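Long-range contacts in hypothetical protein ylbA (Escherichia coli, PDB 1RC6), which catalyses the manganese-dependent hydrolysis of (S)-ureidoglycine to (S)-ureidoglycolate and ammonia, a step in the anaerobic breakdown of allantoin as a nitrogen source: residues Asp13-Arg18 with Trp219-Lys224; Ile92-Glu97 with Gly107-Pro112; Lys99-Ser104 with Pro144-Gly149; His202-Leu207 with Ile228-Tyr233. All blocks are in the same frame, centred on the assembly; numbering follows the deposited sequence.

Along the chain, contact 1 opens first and closes near the end, so it ties the N-terminal region to strand 219-223 and spans contacts 2 and 3 completely. Those two belong to the first cupin domain, with centres about 4 Å apart. Their strands alternate in sequence, and both join the sheet of strands 91-96 and 99-104 to that of strands 107-111 and 147-150. Contact 4 lies in the second cupin domain, about 23 Å from contact 2 between centres, and holds a probable manganese ligand. It touches contact 1, where Val222 packs on Ile206. The contacts thus sample both cupin domains of one chain, with the probable manganese site in the second.

Contact 1: residues Asp13-Arg18 with Trp219-Lys224; sequences DLLANR and WIPVKK
The N-terminal segment that leaves helix 11-14 lies against strand 219-223, an outermost strand of a sheet in the C-terminal cupin domain. Leu15 and Arg18 carry it from one side, Pro221 and Lys223 from the other. Leu15 CD2 meets the Pro221 ring at CG, 3.6 Å away, and the Leu15 and Lys223 side chains cross obliquely, Leu15 CD1 lying 4.0 Å from Lys223 CD. Arg18 bends at chi3 (-69°), which turns its NE back to the carbonyl of its own loop: NE donates to Leu15 O over 2.8 Å, in the carbonyl plane and on a lone pair. The aliphatic part crosses the proline obliquely, with Arg18 CD 3.7 Å from Pro221 CG. Arg18 NH2 lies 3.5 Å from Lys223 CE, the two chains crossing at about a right angle. NH1 forms a salt bridge with Asp226, whose OD1 also accepts from the backbone N of Lys223. An alanine in place of Arg18 would lose the guanidinium, its bond to Leu15 O and its ionic pairing with Asp226, and would probably loosen the N-terminal loop from the strand. Arg18 NH2 and Lys223 NZ are 4.7 Å apart, and Asp226 probably offsets the repulsion between these like charges.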
loop_
_atom_site.group_PDB
_atom_site.type_symbol
_atom_site.label_atom_id
_atom_site.label_comp_id
_atom_site.label_asym_id
_atom_site.label_seq_id
_atom_site.Cartn_x
_atom_site.Cartn_y
_atom_site.Cartn_z
ATOM N N ASP A 13 17.176 -15.941 -11.366
ATOM C CA ASP A 13 16.685 -17.310 -11.234
ATOM C C ASP A 13 16.824 -17.750 -9.782
ATOM O O ASP A 13 16.058 -18.581 -9.294
ATOM C CB ASP A 13 17.477 -18.262 -12.147
ATOM C CG ASP A 13 17.407 -17.867 -13.625
ATOM O OD1 ASP A 13 16.299 -17.566 -14.121
ATOM O OD2 ASP A 13 18.464 -17.870 -14.293
ATOM N N LEU A 14 17.814 -17.184 -9.101
ATOM C CA LEU A 14 18.061 -17.495 -7.699
ATOM C C LEU A 14 16.875 -17.016 -6.866
ATOM O O LEU A 14 16.338 -17.749 -6.031
ATOM C CB LEU A 14 19.341 -16.797 -7.219
ATOM C CG LEU A 14 20.716 -17.405 -7.527
ATOM C CD1 LEU A 14 20.848 -17.763 -8.999
ATOM C CD2 LEU A 14 21.789 -16.405 -7.122
ATOM N N LEU A 15 16.465 -15.780 -7.119
ATOM C CA LEU A 15 15.358 -15.177 -6.397
ATOM C C LEU A 15 13.979 -15.627 -6.891
ATOM O O LEU A 15 12.955 -15.131 -6.414
ATOM C CB LEU A 15 15.483 -13.653 -6.465
ATOM C CG LEU A 15 16.816 -13.139 -5.905
ATOM C CD1 LEU A 15 16.897 -11.623 -6.025
ATOM C CD2 LEU A 15 16.950 -13.575 -4.455
ATOM N N ALA A 16 13.953 -16.577 -7.825
ATOM C CA ALA A 16 12.689 -17.089 -8.364
ATOM C C ALA A 16 11.986 -18.005 -7.359
ATOM O O ALA A 16 12.624 -18.861 -6.740
ATOM C CB ALA A 16 12.940 -17.842 -9.670
ATOM N N ASN A 17 10.675 -17.812 -7.204
ATOM C CA ASN A 17 9.852 -18.608 -6.292
ATOM C C ASN A 17 10.099 -18.312 -4.816
ATOM O O ASN A 17 10.737 -19.101 -4.120
ATOM C CB ASN A 17 10.074 -20.108 -6.522
ATOM C CG ASN A 17 9.887 -20.512 -7.965
ATOM O OD1 ASN A 17 8.875 -20.183 -8.588
ATOM N ND2 ASN A 17 10.859 -21.243 -8.505
ATOM N N ARG A 18 9.593 -17.184 -4.334
ATOM C CA ARG A 18 9.763 -16.835 -2.929
ATOM C C ARG A 18 8.408 -16.671 -2.227
ATOM O O ARG A 18 8.335 -16.578 -0.997
ATOM C CB ARG A 18 10.605 -15.563 -2.807
ATOM C CG ARG A 18 12.066 -15.795 -3.145
ATOM C CD ARG A 18 12.893 -14.524 -3.069
ATOM N NE ARG A 18 12.561 -13.577 -4.131
ATOM C CZ ARG A 18 11.792 -12.505 -3.974
ATOM N NH1 ARG A 18 11.266 -12.225 -2.786
ATOM N NH2 ARG A 18 11.542 -11.713 -5.011
ATOM N N TRP A 219 15.126 -15.466 7.069
ATOM C CA TRP A 219 15.520 -14.383 6.194
ATOM C C TRP A 219 15.015 -14.629 4.788
ATOM O O TRP A 219 15.127 -15.739 4.260
ATOM C CB TRP A 219 17.037 -14.230 6.190
ATOM C CG TRP A 219 17.572 -13.954 7.542
ATOM C CD1 TRP A 219 17.944 -14.872 8.480
ATOM C CD2 TRP A 219 17.750 -12.669 8.142
ATOM N NE1 TRP A 219 18.342 -14.235 9.629
ATOM C CE2 TRP A 219 18.231 -12.882 9.449
ATOM C CE3 TRP A 219 17.541 -11.355 7.702
ATOM C CZ2 TRP A 219 18.516 -11.830 10.322
ATOM C CZ3 TRP A 219 17.823 -10.306 8.570
ATOM C CH2 TRP A 219 18.306 -10.551 9.867
ATOM N N ILE A 220 14.447 -13.590 4.188
ATOM C CA ILE A 220 13.919 -13.699 2.843
ATOM C C ILE A 220 14.343 -12.505 2.024
ATOM O O ILE A 220 14.023 -11.368 2.357
ATOM C CB ILE A 220 12.375 -13.746 2.830
ATOM C CG1 ILE A 220 11.866 -14.939 3.640
ATOM C CG2 ILE A 220 11.879 -13.852 1.391
ATOM C CD1 ILE A 220 12.230 -16.285 3.047
ATOM N N PRO A 221 15.094 -12.739 0.948
ATOM C CA PRO A 221 15.471 -11.559 0.174
ATOM C C PRO A 221 14.185 -10.902 -0.331
ATOM O O PRO A 221 13.255 -11.575 -0.783
ATOM C CB PRO A 221 16.345 -12.134 -0.947
ATOM C CG PRO A 221 15.890 -13.569 -1.059
ATOM C CD PRO A 221 15.652 -13.972 0.372
ATOM N N VAL A 222 14.127 -9.585 -0.215
ATOM C CA VAL A 222 12.961 -8.841 -0.636
ATOM C C VAL A 222 13.404 -7.813 -1.657
ATOM O O VAL A 222 14.541 -7.345 -1.614
ATOM C CB VAL A 222 12.333 -8.150 0.569
ATOM C CG1 VAL A 222 11.290 -7.172 0.121
ATOM C CG2 VAL A 222 11.714 -9.182 1.476
ATOM N N LYS A 223 12.525 -7.459 -2.583
ATOM C CA LYS A 223 12.917 -6.485 -3.581
ATOM C C LYS A 223 11.760 -5.742 -4.208
ATOM O O LYS A 223 10.603 -6.112 -4.051
ATOM C CB LYS A 223 13.732 -7.166 -4.674
ATOM C CG LYS A 223 12.934 -8.125 -5.544
ATOM C CD LYS A 223 13.867 -9.020 -6.358
ATOM C CE LYS A 223 13.127 -9.772 -7.450
ATOM N NZ LYS A 223 12.654 -8.843 -8.508
ATOM N N LYS A 224 12.101 -4.679 -4.919
ATOM C CA LYS A 224 11.128 -3.850 -5.604
ATOM C C LYS A 224 10.100 -4.735 -6.288
ATOM O O LYS A 224 10.462 -5.666 -7.004
ATOM C CB LYS A 224 11.852 -2.976 -6.620
ATOM C CG LYS A 224 10.979 -2.179 -7.550
ATOM C CD LYS A 224 11.813 -1.059 -8.163
ATOM C CE LYS A 224 11.099 -0.374 -9.311
ATOM N NZ LYS A 224 10.971 -1.278 -10.494
#

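Contact 2: residues Ile92-Glu97 with Gly107-Pro112; sequences ITAKAE and GYLYCP
The flat carboxylate of Glu97 and the ring of Pro112 reach toward each other tip to tip, with Glu97 OE2 3.6 Å from Pro112 CG and 4.0 Å from Pro112 CD. The same oxygen is hydrogen-bonded to the hydroxyl of Ser115, so the polar end is held by that serine while the proline supplies only a van der Waals neighbour. The aromatic rings of the segment 107-112 take no part across the gap: Tyr108 meets Phe170 edge-to-face, and the ring of Tyr110 meets that of Phe177.

Between the two strands the contact is apolar, with a leucine branch and a thiol set against two alanine methyls. Leu109 has CG anti to its backbone N; chi1 170° and chi2 63° together bring CD2 to the methyl of Ala94, 3.8 Å away, and Ala96 CB lies farther from the same CD2, at 4.4 Å. Next along the strand, Cys111 places SG anti to its carbonyl carbon, beside the backbone N, and the sulfur comes to 3.5 Å from Ala96 CB. The methyls of Ala94 and Ala96, both pointing toward strand 107-111, thus receive the leucine branch and the thiol. Around this row, Leu109 also packs on Leu146 and Ser148, and Cys111 on Thr83.

No hydrogen bond joins the segments. The strand axes approach to 9.0 Å and run nearly parallel, 17° apart, and belong to two different sheets that face each other here. Such packing of opposed antiparallel sheets, with apolar side chains filling the interior, is characteristic of the cupin beta-barrel, here that of the N-terminal domain.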
loop_
_atom_site.group_PDB
_atom_site.type_symbol
_atom_site.label_atom_id
_atom_site.label_comp_id
_atom_site.label_asym_id
_atom_site.label_seq_id
_atom_site.Cartn_x
_atom_site.Cartn_y
_atom_site.Cartn_z
ATOM N N ILE A 92 -1.407 9.981 -13.261
ATOM C CA ILE A 92 -2.821 9.677 -13.343
ATOM C C ILE A 92 -3.645 10.899 -12.976
ATOM O O ILE A 92 -3.119 11.924 -12.541
ATOM C CB ILE A 92 -3.211 8.532 -12.376
ATOM C CG1 ILE A 92 -3.195 9.039 -10.939
ATOM C CG2 ILE A 92 -2.232 7.378 -12.500
ATOM C CD1 ILE A 92 -4.246 8.380 -10.088
ATOM N N THR A 93 -4.951 10.773 -13.147
ATOM C CA THR A 93 -5.868 11.845 -12.835
ATOM C C THR A 93 -6.939 11.248 -11.951
ATOM O O THR A 93 -7.763 10.455 -12.397
ATOM C CB THR A 93 -6.505 12.417 -14.118
ATOM O OG1 THR A 93 -5.482 13.004 -14.922
ATOM C CG2 THR A 93 -7.552 13.472 -13.786
ATOM N N ALA A 94 -6.917 11.625 -10.687
ATOM C CA ALA A 94 -7.892 11.108 -9.745
ATOM C C ALA A 94 -8.987 12.125 -9.521
ATOM O O ALA A 94 -8.788 13.325 -9.718
ATOM C CB ALA A 94 -7.214 10.781 -8.429
ATOM N N LYS A 95 -10.142 11.637 -9.100
ATOM C CA LYS A 95 -11.266 12.506 -8.829
ATOM C C LYS A 95 -12.062 12.022 -7.634
ATOM O O LYS A 95 -12.354 10.837 -7.503
ATOM C CB LYS A 95 -12.166 12.603 -10.060
ATOM C CG LYS A 95 -11.515 13.306 -11.240
ATOM C CD LYS A 95 -12.498 13.532 -12.390
ATOM C CE LYS A 95 -11.894 14.447 -13.446
ATOM N NZ LYS A 95 -12.902 14.883 -14.440
ATOM N N ALA A 96 -12.398 12.959 -6.755
ATOM C CA ALA A 96 -13.177 12.668 -5.552
ATOM C C ALA A 96 -13.695 13.970 -4.941
ATOM O O ALA A 96 -13.076 15.027 -5.090
ATOM C CB ALA A 96 -12.325 11.914 -4.524
ATOM N N GLU A 97 -14.831 13.870 -4.256
ATOM C CA GLU A 97 -15.455 15.014 -3.616
ATOM C C GLU A 97 -15.450 16.247 -4.531
ATOM O O GLU A 97 -15.091 17.353 -4.119
ATOM C CB GLU A 97 -14.748 15.317 -2.291
ATOM C CG GLU A 97 -14.737 14.125 -1.343
ATOM C CD GLU A 97 -14.393 14.494 0.083
ATOM O OE1 GLU A 97 -13.488 15.320 0.292
ATOM O OE2 GLU A 97 -15.016 13.943 1.004
ATOM N N GLY A 107 2.544 10.712 -5.830
ATOM C CA GLY A 107 1.284 11.379 -5.566
ATOM C C GLY A 107 0.348 10.432 -4.844
ATOM O O GLY A 107 0.324 9.242 -5.149
ATOM N N TYR A 108 -0.419 10.942 -3.883
ATOM C CA TYR A 108 -1.338 10.099 -3.149
ATOM C C TYR A 108 -2.676 10.775 -2.927
ATOM O O TYR A 108 -2.788 12.009 -2.993
ATOM C CB TYR A 108 -0.746 9.709 -1.799
ATOM C CG TYR A 108 -0.632 10.838 -0.788
ATOM C CD1 TYR A 108 0.445 11.724 -0.809
ATOM C CD2 TYR A 108 -1.583 10.988 0.222
ATOM C CE1 TYR A 108 0.576 12.727 0.157
ATOM C CE2 TYR A 108 -1.463 11.977 1.185
ATOM C CZ TYR A 108 -0.381 12.845 1.153
ATOM O OH TYR A 108 -0.260 13.808 2.138
ATOM N N LEU A 109 -3.693 9.959 -2.659
ATOM C CA LEU A 109 -5.032 10.453 -2.402
ATOM C C LEU A 109 -5.803 9.570 -1.424
ATOM O O LEU A 109 -6.005 8.379 -1.672
ATOM C CB LEU A 109 -5.836 10.552 -3.699
ATOM C CG LEU A 109 -7.324 10.840 -3.462
ATOM C CD1 LEU A 109 -7.492 12.191 -2.795
ATOM C CD2 LEU A 109 -8.072 10.805 -4.775
ATOM N N TYR A 110 -6.238 10.168 -0.318
ATOM C CA TYR A 110 -7.035 9.468 0.680
ATOM C C TYR A 110 -8.471 9.977 0.606
ATOM O O TYR A 110 -8.708 11.170 0.447
ATOM C CB TYR A 110 -6.492 9.703 2.100
ATOM C CG TYR A 110 -7.474 9.261 3.170
ATOM C CD1 TYR A 110 -8.525 10.082 3.556
ATOM C CD2 TYR A 110 -7.424 7.971 3.708
ATOM C CE1 TYR A 110 -9.514 9.634 4.433
ATOM C CE2 TYR A 110 -8.403 7.515 4.587
ATOM C CZ TYR A 110 -9.449 8.352 4.941
ATOM O OH TYR A 110 -10.447 7.902 5.771
ATOM N N CYS A 111 -9.428 9.073 0.723
ATOM C CA CYS A 111 -10.835 9.450 0.700
ATOM C C CYS A 111 -11.569 8.918 1.923
ATOM O O CYS A 111 -11.532 7.719 2.208
ATOM C CB CYS A 111 -11.536 8.909 -0.546
ATOM S SG CYS A 111 -11.077 9.705 -2.098
ATOM N N PRO A 112 -12.249 9.808 2.668
ATOM C CA PRO A 112 -12.985 9.355 3.849
ATOM C C PRO A 112 -14.115 8.473 3.360
ATOM O O PRO A 112 -14.374 8.396 2.168
ATOM C CB PRO A 112 -13.491 10.657 4.461
ATOM C CG PRO A 112 -13.701 11.524 3.245
ATOM C CD PRO A 112 -12.429 11.258 2.467
#

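Contact 3: residues Lys99-Ser104 with Pro144-Gly149; sequences KTFALS and PWLVSG
Apolar contact is centred on Phe101, whose ring projects from strand 99-104 toward the segment 144-149. With CG anti to its carbonyl carbon, beside the backbone N (chi1 -50°), the ring is carried far enough for its tip to meet that of Leu146: Phe101 CZ lies 3.9 Å from Leu146 CD1 and 4.2 Å from Leu146 CD2. Leu146 puts its CG anti to its own backbone N, and both of its branches end near the same ring carbon. Leu146 also packs on Leu109 and Glu97.

Strands 99-104 and 147-150 belong to different sheets of the N-terminal cupin domain. Strand 99-104 is an outermost strand of the three-stranded sheet, and 147-150 is outermost in the six-stranded one, so this contact joins the borders of the two sheets of the barrel. The axes of 99-104 and 147-149 come within 8.6 Å and are turned by 41° to one another.

Contact between ring and hydroxyl is made by Ser148. Its OG stands anti to the backbone N (chi1 -176°), 3.3 Å from Phe101 CD2, while its CB is 3.6 Å from Phe101 CE2. That hydroxyl is hydrogen-bonded to the carbonyl oxygen of Tyr108, so its polar need is met in the neighbouring strand 107-111 and the ring simply packs beside it. An alanine in place of Phe101 would take away the ring, and would probably leave Leu146 and Ser148 without their main neighbour from strand 99-104.

Two looser contacts remain. Leu103 CD2 lies 4.0 Å from Ser148 OG and 4.2 Å from Gly149 O, and Lys99 makes a loose approach with NZ 4.4 Å from Leu146 CG.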
loop_
_atom_site.group_PDB
_atom_site.type_symbol
_atom_site.label_atom_id
_atom_site.label_comp_id
_atom_site.label_asym_id
_atom_site.label_seq_id
_atom_site.Cartn_x
_atom_site.Cartn_y
_atom_site.Cartn_z
ATOM N N LYS A 99 -13.474 17.323 -6.626
ATOM C CA LYS A 99 -12.211 17.926 -7.039
ATOM C C LYS A 99 -11.473 17.021 -8.006
ATOM O O LYS A 99 -11.908 15.904 -8.279
ATOM C CB LYS A 99 -11.331 18.206 -5.827
ATOM C CG LYS A 99 -12.040 18.927 -4.699
ATOM C CD LYS A 99 -11.133 19.035 -3.495
ATOM C CE LYS A 99 -11.920 19.292 -2.222
ATOM N NZ LYS A 99 -11.019 19.223 -1.025
ATOM N N THR A 100 -10.352 17.512 -8.526
ATOM C CA THR A 100 -9.527 16.760 -9.472
ATOM C C THR A 100 -8.078 16.852 -9.034
ATOM O O THR A 100 -7.633 17.908 -8.614
ATOM C CB THR A 100 -9.625 17.331 -10.905
ATOM O OG1 THR A 100 -10.914 17.039 -11.453
ATOM C CG2 THR A 100 -8.561 16.720 -11.800
ATOM N N PHE A 101 -7.339 15.753 -9.135
ATOM C CA PHE A 101 -5.941 15.766 -8.739
ATOM C C PHE A 101 -5.057 15.162 -9.821
ATOM O O PHE A 101 -5.345 14.086 -10.343
ATOM C CB PHE A 101 -5.759 14.995 -7.432
ATOM C CG PHE A 101 -6.724 15.397 -6.350
ATOM C CD1 PHE A 101 -8.009 14.880 -6.322
ATOM C CD2 PHE A 101 -6.348 16.311 -5.368
ATOM C CE1 PHE A 101 -8.916 15.264 -5.325
ATOM C CE2 PHE A 101 -7.232 16.705 -4.377
ATOM C CZ PHE A 101 -8.526 16.177 -4.354
ATOM N N ALA A 102 -3.991 15.873 -10.166
ATOM C CA ALA A 102 -3.059 15.401 -11.173
ATOM C C ALA A 102 -1.928 14.785 -10.372
ATOM O O ALA A 102 -1.037 15.488 -9.887
ATOM C CB ALA A 102 -2.549 16.566 -12.020
ATOM N N LEU A 103 -1.969 13.467 -10.231
ATOM C CA LEU A 103 -0.962 12.771 -9.458
ATOM C C LEU A 103 0.183 12.210 -10.284
ATOM O O LEU A 103 -0.022 11.522 -11.285
ATOM C CB LEU A 103 -1.628 11.655 -8.654
ATOM C CG LEU A 103 -2.784 12.141 -7.772
ATOM C CD1 LEU A 103 -3.481 10.950 -7.131
ATOM C CD2 LEU A 103 -2.266 13.102 -6.722
ATOM N N SER A 104 1.397 12.518 -9.849
ATOM C CA SER A 104 2.598 12.035 -10.510
ATOM C C SER A 104 3.213 11.045 -9.522
ATOM O O SER A 104 2.633 10.784 -8.468
ATOM C CB SER A 104 3.569 13.190 -10.753
ATOM O OG SER A 104 4.155 13.611 -9.526
ATOM N N PRO A 144 -12.858 11.822 9.605
ATOM C CA PRO A 144 -11.674 12.007 8.765
ATOM C C PRO A 144 -12.025 12.917 7.592
ATOM O O PRO A 144 -13.149 13.406 7.497
ATOM C CB PRO A 144 -11.357 10.592 8.325
ATOM C CG PRO A 144 -12.739 10.050 8.076
ATOM C CD PRO A 144 -13.559 10.569 9.261
ATOM N N TRP A 145 -11.070 13.142 6.701
ATOM C CA TRP A 145 -11.324 13.991 5.545
ATOM C C TRP A 145 -10.342 13.740 4.399
ATOM O O TRP A 145 -9.243 13.218 4.599
ATOM C CB TRP A 145 -11.273 15.461 5.955
ATOM C CG TRP A 145 -9.983 15.851 6.570
ATOM C CD1 TRP A 145 -8.855 16.279 5.925
ATOM C CD2 TRP A 145 -9.665 15.813 7.968
ATOM N NE1 TRP A 145 -7.850 16.514 6.840
ATOM C CE2 TRP A 145 -8.318 16.236 8.101
ATOM C CE3 TRP A 145 -10.388 15.458 9.119
ATOM C CZ2 TRP A 145 -7.673 16.323 9.348
ATOM C CZ3 TRP A 145 -9.753 15.541 10.358
ATOM C CH2 TRP A 145 -8.403 15.973 10.462
ATOM N N LEU A 146 -10.764 14.124 3.198
ATOM C CA LEU A 146 -9.963 13.957 1.999
ATOM C C LEU A 146 -8.583 14.551 2.201
ATOM O O LEU A 146 -8.445 15.657 2.709
ATOM C CB LEU A 146 -10.678 14.640 0.826
ATOM C CG LEU A 146 -10.120 14.947 -0.579
ATOM C CD1 LEU A 146 -8.621 14.786 -0.668
ATOM C CD2 LEU A 146 -10.811 14.058 -1.570
ATOM N N VAL A 147 -7.561 13.800 1.823
ATOM C CA VAL A 147 -6.190 14.278 1.913
ATOM C C VAL A 147 -5.502 13.873 0.619
ATOM O O VAL A 147 -5.705 12.768 0.127
ATOM C CB VAL A 147 -5.437 13.655 3.094
ATOM C CG1 VAL A 147 -4.011 14.177 3.132
ATOM C CG2 VAL A 147 -6.151 13.974 4.380
ATOM N N SER A 148 -4.701 14.771 0.061
ATOM C CA SER A 148 -3.998 14.482 -1.176
ATOM C C SER A 148 -2.695 15.277 -1.258
ATOM O O SER A 148 -2.582 16.352 -0.687
ATOM C CB SER A 148 -4.902 14.809 -2.362
ATOM O OG SER A 148 -4.274 14.453 -3.582
ATOM N N GLY A 149 -1.706 14.739 -1.955
ATOM C CA GLY A 149 -0.435 15.428 -2.078
ATOM C C GLY A 149 0.606 14.532 -2.721
ATOM O O GLY A 149 0.265 13.561 -3.414
#

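Contact 4: residues His202-Leu207 with Ile228-Tyr233; sequences HGAYIL and IFMGAY
Four backbone hydrogen bonds join strands 202-208 and 227-230 as antiparallel neighbours. His202 pairs with Met230 through His202 N to Met230 O, 2.8 Å, and Met230 N to His202 O, 3.0 Å; in the second bond the donor sits above the carbonyl plane, 33° out of it. Ala204 and Ile228 form the next hydrogen-bonded pair, with Ala204 N to Ile228 O at 2.8 Å, almost straight (174°), and Ile228 N to Ala204 O at 2.6 Å. Between them Gly203 and Phe229 make a non-hydrogen-bonded pair, where Gly203 CA gives a CA-H...O contact to Ile228 O.

These strands lie within the sheet of the C-terminal cupin barrel. His202, by similarity a manganese ligand together with Glu196, His198 and Gln236, stands here on the face shared with Ala204, Ile228 and Met230. Its ND1 is hydrogen-bonded to Ser252 O and its ring meets those of His198 and Tyr251 edge-to-face, though this side chain is poorly ordered.

Apolar and sulfur contacts line that face. With CG anti to its carbonyl carbon and the chain extended beyond it, Met230 brings SD to 3.7 Å from His202 CB and the CE methyl to 4.0 Å from Ala204 CB. The sulfur lies obliquely to the imidazole, 5.1 Å from its centroid. Farther on, Ile206 CD1 lies loosely against Ile228 CD1, 4.3 Å away. On the opposite face, Phe229 packs on Ser51, Leu55 and Ala57.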
loop_
_atom_site.group_PDB
_atom_site.type_symbol
_atom_site.label_atom_id
_atom_site.label_comp_id
_atom_site.label_asym_id
_atom_site.label_seq_id
_atom_site.Cartn_x
_atom_site.Cartn_y
_atom_site.Cartn_z
ATOM N N HIS A 202 -0.057 -5.274 8.852
ATOM C CA HIS A 202 0.683 -4.375 7.991
ATOM C C HIS A 202 0.639 -4.948 6.589
ATOM O O HIS A 202 0.584 -6.162 6.412
ATOM C CB HIS A 202 2.145 -4.242 8.443
ATOM C CG HIS A 202 2.322 -3.441 9.694
ATOM N ND1 HIS A 202 1.782 -2.182 9.854
ATOM C CD2 HIS A 202 2.974 -3.718 10.848
ATOM C CE1 HIS A 202 2.093 -1.719 11.052
ATOM N NE2 HIS A 202 2.816 -2.631 11.675
ATOM N N GLY A 203 0.637 -4.068 5.601
ATOM C CA GLY A 203 0.636 -4.498 4.222
ATOM C C GLY A 203 1.734 -3.673 3.589
ATOM O O GLY A 203 1.608 -2.461 3.494
ATOM N N ALA A 204 2.826 -4.295 3.171
ATOM C CA ALA A 204 3.891 -3.510 2.586
ATOM C C ALA A 204 4.193 -3.904 1.162
ATOM O O ALA A 204 4.188 -5.085 0.811
ATOM C CB ALA A 204 5.137 -3.627 3.425
ATOM N N TYR A 205 4.432 -2.893 0.342
ATOM C CA TYR A 205 4.786 -3.081 -1.052
ATOM C C TYR A 205 6.150 -2.427 -1.191
ATOM O O TYR A 205 6.305 -1.239 -0.898
ATOM C CB TYR A 205 3.802 -2.377 -1.977
ATOM C CG TYR A 205 4.171 -2.496 -3.435
ATOM C CD1 TYR A 205 3.965 -3.691 -4.131
ATOM C CD2 TYR A 205 4.734 -1.421 -4.126
ATOM C CE1 TYR A 205 4.308 -3.811 -5.481
ATOM C CE2 TYR A 205 5.080 -1.531 -5.476
ATOM C CZ TYR A 205 4.863 -2.727 -6.146
ATOM O OH TYR A 205 5.198 -2.835 -7.484
ATOM N N ILE A 206 7.140 -3.203 -1.619
ATOM C CA ILE A 206 8.492 -2.688 -1.780
ATOM C C ILE A 206 8.556 -1.771 -2.982
ATOM O O ILE A 206 8.450 -2.221 -4.124
ATOM C CB ILE A 206 9.474 -3.819 -1.983
ATOM C CG1 ILE A 206 9.292 -4.846 -0.868
ATOM C CG2 ILE A 206 10.891 -3.270 -2.007
ATOM C CD1 ILE A 206 9.520 -4.294 0.516
ATOM N N LEU A 207 8.735 -0.483 -2.711
ATOM C CA LEU A 207 8.791 0.538 -3.752
ATOM C C LEU A 207 10.071 0.572 -4.568
ATOM O O LEU A 207 10.045 0.843 -5.771
ATOM C CB LEU A 207 8.565 1.913 -3.136
ATOM C CG LEU A 207 7.141 2.167 -2.675
ATOM C CD1 LEU A 207 7.071 3.506 -1.976
ATOM C CD2 LEU A 207 6.217 2.134 -3.882
ATOM N N ILE A 228 4.318 -7.707 1.069
ATOM C CA ILE A 228 4.392 -8.498 2.276
ATOM C C ILE A 228 3.246 -8.234 3.233
ATOM O O ILE A 228 2.968 -7.083 3.574
ATOM C CB ILE A 228 5.687 -8.204 3.032
ATOM C CG1 ILE A 228 6.868 -8.258 2.075
ATOM C CG2 ILE A 228 5.859 -9.194 4.170
ATOM C CD1 ILE A 228 8.148 -7.789 2.703
ATOM N N PHE A 229 2.591 -9.303 3.668
ATOM C CA PHE A 229 1.511 -9.177 4.634
ATOM C C PHE A 229 1.992 -9.620 6.009
ATOM O O PHE A 229 2.245 -10.797 6.229
ATOM C CB PHE A 229 0.306 -10.031 4.258
ATOM C CG PHE A 229 -0.725 -10.095 5.343
ATOM C CD1 PHE A 229 -1.011 -11.297 5.980
ATOM C CD2 PHE A 229 -1.393 -8.938 5.753
ATOM C CE1 PHE A 229 -1.957 -11.349 7.014
ATOM C CE2 PHE A 229 -2.330 -8.975 6.778
ATOM C CZ PHE A 229 -2.616 -10.181 7.411
ATOM N N MET A 230 2.108 -8.669 6.924
ATOM C CA MET A 230 2.553 -8.943 8.282
ATOM C C MET A 230 1.302 -8.988 9.155
ATOM O O MET A 230 0.702 -7.953 9.452
ATOM C CB MET A 230 3.481 -7.820 8.743
ATOM C CG MET A 230 4.677 -7.548 7.827
ATOM S SD MET A 230 5.473 -5.940 8.201
ATOM C CE MET A 230 6.318 -5.575 6.670
ATOM N N GLY A 231 0.908 -10.186 9.563
ATOM C CA GLY A 231 -0.286 -10.335 10.378
ATOM C C GLY A 231 -0.220 -9.802 11.800
ATOM O O GLY A 231 0.824 -9.348 12.271
ATOM N N ALA A 232 -1.356 -9.857 12.487
ATOM C CA ALA A 232 -1.444 -9.388 13.863
ATOM C C ALA A 232 -0.656 -10.310 14.802
ATOM O O ALA A 232 -0.803 -11.542 14.767
ATOM C CB ALA A 232 -2.905 -9.313 14.294
ATOM N N TYR A 233 0.177 -9.695 15.639
ATOM C CA TYR A 233 1.009 -10.414 16.589
ATOM C C TYR A 233 2.142 -11.130 15.863
ATOM O O TYR A 233 2.277 -12.343 15.960
ATOM C CB TYR A 233 0.177 -11.429 17.365
ATOM C CG TYR A 233 -0.935 -10.831 18.195
ATOM C CD1 TYR A 233 -0.678 -10.233 19.431
ATOM C CD2 TYR A 233 -2.253 -10.895 17.759
ATOM C CE1 TYR A 233 -1.712 -9.720 20.213
ATOM C CE2 TYR A 233 -3.294 -10.387 18.522
ATOM C CZ TYR A 233 -3.028 -9.801 19.750
ATOM O OH TYR A 233 -4.093 -9.312 20.491
#